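Local coordinates for protein uricase (Bacillus fastidiosus, PDB 4R8X) that probably catalyses the oxidation of urate by molecular oxygen to 5-hydroxyisourate, the first step of urate degradation to allantoin, at residues D[86-94]-D[214-222]; D[100-111]-D[148-157]. All blocks are in the same frame, centred on the assembly; numbering follows the deposited sequence.

Interaction 1: D[86-94]-D[214-222]; sequences ATLEGFLQY and AKGDNPANY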
# COMPACT_ATOMS: atom_id res chain seq x y z
N ALA D 86 1.84 -30.44 -11.35
CA ALA D 86 0.61 -29.79 -10.87
C ALA D 86 0.80 -28.99 -9.59
O ALA D 86 -0.19 -28.50 -9.04
CB ALA D 86 -0.48 -30.83 -10.65
N THR D 87 2.03 -28.86 -9.12
CA THR D 87 2.28 -28.21 -7.83
C THR D 87 3.31 -27.09 -7.93
O THR D 87 4.18 -27.10 -8.81
CB THR D 87 2.75 -29.19 -6.72
OG1 THR D 87 4.13 -29.54 -6.93
CG2 THR D 87 1.89 -30.43 -6.68
N LEU D 88 3.20 -26.14 -7.02
CA LEU D 88 4.12 -25.01 -7.01
C LEU D 88 5.53 -25.49 -6.70
O LEU D 88 6.49 -25.09 -7.37
CB LEU D 88 3.67 -23.99 -5.96
CG LEU D 88 4.42 -22.66 -5.94
CD1 LEU D 88 4.41 -22.00 -7.32
CD2 LEU D 88 3.77 -21.73 -4.93
N GLU D 89 5.66 -26.37 -5.71
CA GLU D 89 6.96 -26.90 -5.33
C GLU D 89 7.60 -27.71 -6.45
O GLU D 89 8.81 -27.64 -6.65
CB GLU D 89 6.84 -27.79 -4.09
CG GLU D 89 6.33 -27.10 -2.84
CD GLU D 89 4.83 -27.20 -2.67
OE1 GLU D 89 4.38 -27.10 -1.52
OE2 GLU D 89 4.09 -27.39 -3.66
N GLY D 90 6.78 -28.48 -7.16
CA GLY D 90 7.23 -29.22 -8.32
C GLY D 90 7.79 -28.29 -9.38
O GLY D 90 8.88 -28.51 -9.89
N PHE D 91 7.05 -27.23 -9.68
CA PHE D 91 7.52 -26.29 -10.68
C PHE D 91 8.84 -25.62 -10.28
O PHE D 91 9.75 -25.52 -11.09
CB PHE D 91 6.47 -25.22 -10.97
CG PHE D 91 6.91 -24.20 -11.97
CD1 PHE D 91 7.24 -24.57 -13.26
CD2 PHE D 91 7.03 -22.86 -11.61
CE1 PHE D 91 7.67 -23.64 -14.19
CE2 PHE D 91 7.44 -21.91 -12.53
CZ PHE D 91 7.76 -22.29 -13.82
N LEU D 92 8.95 -25.17 -9.03
CA LEU D 92 10.15 -24.49 -8.59
C LEU D 92 11.38 -25.41 -8.64
O LEU D 92 12.45 -24.99 -9.08
CB LEU D 92 9.96 -23.91 -7.18
CG LEU D 92 8.87 -22.85 -7.02
CD1 LEU D 92 9.02 -22.20 -5.65
CD2 LEU D 92 8.90 -21.79 -8.14
N GLN D 93 11.22 -26.65 -8.21
CA GLN D 93 12.36 -27.56 -8.28
C GLN D 93 12.77 -27.85 -9.73
O GLN D 93 13.95 -27.88 -10.04
CB GLN D 93 12.10 -28.87 -7.54
CG GLN D 93 13.34 -29.75 -7.51
CD GLN D 93 13.18 -30.93 -6.60
OE1 GLN D 93 12.31 -30.96 -5.74
NE2 GLN D 93 14.04 -31.92 -6.78
N TYR D 94 11.77 -28.03 -10.59
CA TYR D 94 11.98 -28.21 -12.02
C TYR D 94 12.82 -27.08 -12.61
O TYR D 94 13.79 -27.32 -13.34
CB TYR D 94 10.60 -28.31 -12.70
CG TYR D 94 10.56 -28.30 -14.22
CD1 TYR D 94 11.08 -29.35 -14.96
CD2 TYR D 94 9.90 -27.28 -14.90
CE1 TYR D 94 10.99 -29.35 -16.35
CE2 TYR D 94 9.82 -27.27 -16.27
CZ TYR D 94 10.36 -28.30 -16.99
OH TYR D 94 10.26 -28.29 -18.36
N ALA D 214 6.48 -33.30 -2.25
CA ALA D 214 6.04 -31.97 -2.65
C ALA D 214 5.88 -31.81 -4.16
O ALA D 214 5.24 -30.87 -4.60
CB ALA D 214 7.01 -30.93 -2.11
N LYS D 215 6.45 -32.73 -4.93
CA LYS D 215 6.36 -32.69 -6.38
C LYS D 215 4.98 -33.12 -6.90
O LYS D 215 4.64 -32.84 -8.05
CB LYS D 215 7.41 -33.60 -7.00
CG LYS D 215 8.83 -33.13 -6.83
CD LYS D 215 9.75 -34.08 -7.56
CE LYS D 215 11.20 -33.77 -7.27
NZ LYS D 215 12.06 -34.60 -8.15
N GLY D 216 4.23 -33.84 -6.08
CA GLY D 216 2.86 -34.18 -6.41
C GLY D 216 2.71 -35.36 -7.35
O GLY D 216 1.61 -35.60 -7.85
N ASP D 217 3.79 -36.10 -7.58
CA ASP D 217 3.72 -37.26 -8.46
C ASP D 217 2.82 -38.34 -7.89
O ASP D 217 2.22 -39.12 -8.64
CB ASP D 217 5.13 -37.79 -8.76
CG ASP D 217 5.93 -36.85 -9.63
OD1 ASP D 217 7.11 -36.61 -9.33
OD2 ASP D 217 5.36 -36.34 -10.62
N ASN D 218 2.73 -38.39 -6.57
CA ASN D 218 1.69 -39.16 -5.88
C ASN D 218 0.88 -38.21 -5.02
O ASN D 218 1.23 -37.96 -3.86
CB ASN D 218 2.30 -40.26 -5.01
CG ASN D 218 1.25 -41.15 -4.37
OD1 ASN D 218 0.08 -40.77 -4.25
ND2 ASN D 218 1.65 -42.35 -3.97
N PRO D 219 -0.22 -37.68 -5.57
CA PRO D 219 -0.98 -36.63 -4.89
C PRO D 219 -1.53 -37.06 -3.54
O PRO D 219 -1.88 -36.19 -2.74
CB PRO D 219 -2.12 -36.34 -5.86
CG PRO D 219 -1.58 -36.73 -7.19
CD PRO D 219 -0.75 -37.94 -6.92
N ALA D 220 -1.62 -38.36 -3.29
CA ALA D 220 -2.06 -38.84 -1.99
C ALA D 220 -1.11 -38.39 -0.89
O ALA D 220 -1.50 -38.28 0.28
CB ALA D 220 -2.19 -40.34 -1.99
N ASN D 221 0.14 -38.13 -1.26
CA ASN D 221 1.16 -37.69 -0.32
C ASN D 221 1.46 -36.20 -0.39
O ASN D 221 2.35 -35.72 0.31
CB ASN D 221 2.46 -38.45 -0.54
CG ASN D 221 2.30 -39.93 -0.34
OD1 ASN D 221 1.44 -40.38 0.42
ND2 ASN D 221 3.10 -40.71 -1.05
N TYR D 222 0.75 -35.48 -1.26
CA TYR D 222 0.92 -34.04 -1.40
C TYR D 222 -0.02 -33.31 -0.46
O TYR D 222 -1.22 -33.59 -0.44
CB TYR D 222 0.66 -33.56 -2.83
CG TYR D 222 0.89 -32.07 -2.97
CD1 TYR D 222 2.18 -31.55 -2.99
CD2 TYR D 222 -0.18 -31.16 -3.02
CE1 TYR D 222 2.42 -30.20 -3.08
CE2 TYR D 222 0.05 -29.80 -3.11
CZ TYR D 222 1.36 -29.32 -3.13
OH TYR D 222 1.61 -27.97 -3.23
O HOH W 1 2.52 -32.68 -9.88
O HOH W 2 0.97 -26.18 -5.39
O HOH W 3 14.31 -34.82 -5.99
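Thr87 meets Ala214 and Tyr222 where the N-terminus of helix 88-102 meets the loop between strand 198-208 and helix 225-238. Thr87 is the N-cap of its helix. Its CB faces both Ala214 O and Tyr222 CE1, and the two branches part from there. OG1 lies between the backbone N and the carbonyl carbon of its own residue (chi1 76°). From there Thr87 OG1 accepts from Gly90 N at 2.9 Å, the capping bond, and donates to Ala214 O at 2.9 Å, in the carbonyl plane. The hydroxyl therefore joins the first turn of the helix to the loop. CG2 goes the other way, over one face of the Tyr222 ring. Thr87 CG2 stands 3.7 Å from the centroid of the Tyr222 ring, 14° off the normal, a CH-pi contact.

The phenol end of Tyr222 is also fixed. Tyr222 OH donates to the syn lone pair of Glu89 OE2 at 2.6 Å, and the carboxylate stands nearly upright to the ring plane, 86° apart. A water donates to the same OH and accepts from Leu88 N. Glu89 OE1 is bound to Ser164, so both carboxylate oxygens of this buried acid have partners. A phenylalanine in place of Tyr222 would probably leave Glu89 OE2 without its donor and the water without its acceptor.

The two CA traces come nearest at Gly90, whose CA is 4.1 Å from Lys215 CA. A side chain at Gly90 would run into Thr87 OG1. One turn on, the Gln93 amide, whose NE2 also bonds Glu97, lies against the end of the extended Lys215 chain. Lys215 CE is 3.4 Å from Gln93 OE1, and a water accepts from both Gln93 NE2 and Lys215 NZ.

Interaction 2: D[100-111]-D[148-157]; sequences LAKYSHLDAVRL and VEVARTASGT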
# COMPACT_ATOMS: atom_id res chain seq x y z
N LEU D 100 20.50 -25.16 -13.38
CA LEU D 100 21.78 -25.80 -13.09
C LEU D 100 22.26 -26.65 -14.26
O LEU D 100 23.47 -26.74 -14.50
CB LEU D 100 21.69 -26.63 -11.82
CG LEU D 100 21.60 -25.80 -10.53
CD1 LEU D 100 21.30 -26.69 -9.34
CD2 LEU D 100 22.88 -25.01 -10.31
N ALA D 101 21.33 -27.26 -14.99
CA ALA D 101 21.71 -28.08 -16.14
C ALA D 101 22.23 -27.19 -17.26
O ALA D 101 23.15 -27.58 -17.99
CB ALA D 101 20.53 -28.90 -16.62
N LYS D 102 21.64 -26.01 -17.40
CA LYS D 102 22.00 -25.10 -18.48
C LYS D 102 23.31 -24.37 -18.22
O LYS D 102 24.10 -24.16 -19.13
CB LYS D 102 20.87 -24.10 -18.72
CG LYS D 102 21.12 -23.12 -19.84
CD LYS D 102 21.38 -23.83 -21.15
CE LYS D 102 21.42 -22.84 -22.29
NZ LYS D 102 21.59 -23.56 -23.58
N TYR D 103 23.56 -23.99 -16.97
CA TYR D 103 24.68 -23.11 -16.64
C TYR D 103 25.62 -23.77 -15.63
O TYR D 103 25.39 -23.74 -14.43
CB TYR D 103 24.16 -21.77 -16.11
CG TYR D 103 23.29 -21.06 -17.12
CD1 TYR D 103 23.83 -20.56 -18.30
CD2 TYR D 103 21.92 -20.92 -16.92
CE1 TYR D 103 23.05 -19.93 -19.24
CE2 TYR D 103 21.12 -20.28 -17.86
CZ TYR D 103 21.69 -19.79 -19.02
OH TYR D 103 20.91 -19.16 -19.97
N SER D 104 26.70 -24.35 -16.15
CA SER D 104 27.61 -25.17 -15.35
C SER D 104 28.36 -24.36 -14.29
O SER D 104 28.82 -24.92 -13.30
CB SER D 104 28.61 -25.87 -16.26
OG SER D 104 29.39 -24.91 -16.95
N HIS D 105 28.47 -23.05 -14.51
CA HIS D 105 29.21 -22.18 -13.60
C HIS D 105 28.43 -21.76 -12.34
O HIS D 105 28.97 -21.11 -11.45
CB HIS D 105 29.68 -20.93 -14.34
CG HIS D 105 28.56 -20.06 -14.81
ND1 HIS D 105 27.86 -20.33 -15.97
CD2 HIS D 105 28.02 -18.94 -14.29
CE1 HIS D 105 26.93 -19.41 -16.14
NE2 HIS D 105 27.00 -18.55 -15.13
N LEU D 106 27.15 -22.13 -12.29
CA LEU D 106 26.34 -21.85 -11.11
C LEU D 106 26.50 -22.98 -10.09
O LEU D 106 26.56 -24.15 -10.48
CB LEU D 106 24.88 -21.74 -11.51
CG LEU D 106 24.53 -20.66 -12.53
CD1 LEU D 106 23.04 -20.69 -12.83
CD2 LEU D 106 24.98 -19.28 -12.05
N ASP D 107 26.55 -22.63 -8.81
CA ASP D 107 26.63 -23.61 -7.72
C ASP D 107 25.25 -23.90 -7.12
O ASP D 107 25.01 -24.99 -6.62
CB ASP D 107 27.55 -23.14 -6.59
CG ASP D 107 28.99 -22.94 -7.02
OD1 ASP D 107 29.43 -23.54 -8.02
OD2 ASP D 107 29.70 -22.18 -6.32
N ALA D 108 24.37 -22.91 -7.13
CA ALA D 108 23.05 -23.09 -6.54
C ALA D 108 22.06 -22.12 -7.17
O ALA D 108 22.46 -21.05 -7.66
CB ALA D 108 23.09 -22.89 -5.02
N VAL D 109 20.80 -22.52 -7.18
CA VAL D 109 19.71 -21.68 -7.67
C VAL D 109 18.54 -21.71 -6.68
O VAL D 109 18.11 -22.79 -6.27
CB VAL D 109 19.20 -22.15 -9.04
CG1 VAL D 109 18.04 -21.27 -9.52
CG2 VAL D 109 20.34 -22.12 -10.06
N ARG D 110 18.04 -20.54 -6.31
CA ARG D 110 16.93 -20.44 -5.37
C ARG D 110 15.72 -19.82 -6.05
O ARG D 110 15.82 -18.75 -6.63
CB ARG D 110 17.33 -19.54 -4.20
CG ARG D 110 16.25 -19.35 -3.14
CD ARG D 110 16.73 -18.41 -2.05
NE ARG D 110 15.78 -18.27 -0.94
CZ ARG D 110 15.72 -19.11 0.08
NH1 ARG D 110 16.55 -20.14 0.13
NH2 ARG D 110 14.84 -18.92 1.06
N LEU D 111 14.59 -20.51 -5.95
CA LEU D 111 13.32 -19.96 -6.42
C LEU D 111 12.37 -19.79 -5.26
O LEU D 111 12.22 -20.70 -4.44
CB LEU D 111 12.68 -20.89 -7.46
CG LEU D 111 12.89 -20.63 -8.94
CD1 LEU D 111 12.21 -19.32 -9.38
CD2 LEU D 111 14.38 -20.67 -9.29
N VAL D 148 12.10 -23.31 -3.24
CA VAL D 148 13.01 -24.42 -3.45
C VAL D 148 14.38 -23.89 -3.80
O VAL D 148 14.51 -23.03 -4.67
CB VAL D 148 12.52 -25.38 -4.56
CG1 VAL D 148 13.52 -26.53 -4.72
CG2 VAL D 148 11.15 -25.93 -4.23
N GLU D 149 15.41 -24.38 -3.12
CA GLU D 149 16.77 -24.05 -3.51
C GLU D 149 17.52 -25.36 -3.75
O GLU D 149 17.47 -26.28 -2.93
CB GLU D 149 17.49 -23.20 -2.45
CG GLU D 149 18.89 -22.76 -2.88
CD GLU D 149 19.51 -21.69 -2.00
OE1 GLU D 149 18.81 -21.08 -1.18
OE2 GLU D 149 20.72 -21.45 -2.13
N VAL D 150 18.17 -25.44 -4.91
CA VAL D 150 18.92 -26.62 -5.29
C VAL D 150 20.39 -26.23 -5.44
O VAL D 150 20.70 -25.19 -6.03
CB VAL D 150 18.37 -27.22 -6.60
CG1 VAL D 150 19.22 -28.44 -7.03
CG2 VAL D 150 16.93 -27.64 -6.42
N ALA D 151 21.28 -27.06 -4.90
CA ALA D 151 22.72 -26.86 -5.02
C ALA D 151 23.38 -28.06 -5.70
O ALA D 151 22.91 -29.19 -5.61
CB ALA D 151 23.35 -26.61 -3.65
N ARG D 152 24.49 -27.79 -6.37
CA ARG D 152 25.27 -28.84 -6.99
C ARG D 152 26.00 -29.62 -5.89
O ARG D 152 26.41 -29.06 -4.88
CB ARG D 152 26.27 -28.21 -7.97
CG ARG D 152 26.56 -29.05 -9.19
CD ARG D 152 27.46 -28.29 -10.17
NE ARG D 152 26.85 -27.14 -10.85
CZ ARG D 152 25.97 -27.23 -11.84
NH1 ARG D 152 25.54 -28.41 -12.24
NH2 ARG D 152 25.49 -26.14 -12.42
N THR D 153 26.15 -30.93 -6.09
CA THR D 153 27.02 -31.72 -5.23
C THR D 153 28.06 -32.34 -6.14
O THR D 153 28.02 -32.15 -7.36
CB THR D 153 26.28 -32.85 -4.52
OG1 THR D 153 25.88 -33.83 -5.48
CG2 THR D 153 25.06 -32.31 -3.78
N ALA D 154 28.96 -33.11 -5.56
CA ALA D 154 30.00 -33.77 -6.33
C ALA D 154 29.43 -34.87 -7.24
O ALA D 154 30.11 -35.34 -8.14
CB ALA D 154 31.05 -34.34 -5.39
N SER D 155 28.19 -35.27 -7.00
CA SER D 155 27.61 -36.38 -7.75
C SER D 155 26.20 -36.11 -8.27
O SER D 155 25.42 -37.05 -8.49
CB SER D 155 27.59 -37.64 -6.89
OG SER D 155 26.84 -37.40 -5.71
N GLY D 156 25.88 -34.84 -8.48
CA GLY D 156 24.59 -34.46 -9.01
C GLY D 156 24.13 -33.16 -8.39
O GLY D 156 24.92 -32.22 -8.27
N THR D 157 22.87 -33.11 -7.99
CA THR D 157 22.32 -31.95 -7.29
C THR D 157 21.50 -32.40 -6.09
O THR D 157 21.11 -33.56 -5.99
CB THR D 157 21.40 -31.09 -8.19
OG1 THR D 157 20.27 -31.87 -8.63
CG2 THR D 157 22.14 -30.54 -9.40
O HOH W 4 27.37 -26.41 -4.60
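Arg152 reaches from the end region of strand 143-153 to the turn between helix 88-102 and strand 108-125. The two strands pair antiparallel and the helix packs on one face of their sheet, consistent with the tunnelling fold (T-fold) of the uricase family. Arg152 has the most surface buried here. Its chain bends at chi3 (-69°), which brings the guanidinium to carbonyls of the last helical turn and the loop after it. Arg152 NE and NH2 grip Leu106 O side-on, each at 3.0 Å. NH2 also donates to Leu100 O, at an almost straight 169°. All three bonds lie close to the guanidinium plane, fixing its rotation. Leu100 CD2 covers one of its faces.

Leu100 comes next in buried area. Its other methyl, CD1, packs on Val150 CG1 at 3.6 Å and touches Thr157 CG2. The end of the helix is thus pressed onto the sheet. Val109 and Val150 form a hydrogen-bonded pair, and both side chains point to this helix-covered face.

Glu149 lies on the other face, beside Ala108 and Arg110. It makes a salt bridge to Arg110, whose NH1 also pairs with Glu161. Glu149 OE2 pairs with Lys50, so these charges form a network across neighbouring strands. The guanidinium and carboxylate planes stand 84° apart, and Arg110 NH1 meets Glu149 OE1 nearly along its C-O axis at 2.8 Å.

The two contacts sit at successive parts of helix 88-102, with centres about 19 Å apart. Interaction 1 uses its first turns and interaction 2 its last residues. Interaction 2 is nested within the loop that interaction 1 closes along the chain. They touch directly where Leu92 packs on Leu111 and Val148, and where Gln93 lies on Val148. Both contacts lie away from the predicted urate-binding residues. The helix is thus held at its N-terminal end by the 214-222 loop, from the second half of the chain, and at its C-terminal end by strands 108-125 and 143-153 of the large antiparallel sheet it packs on.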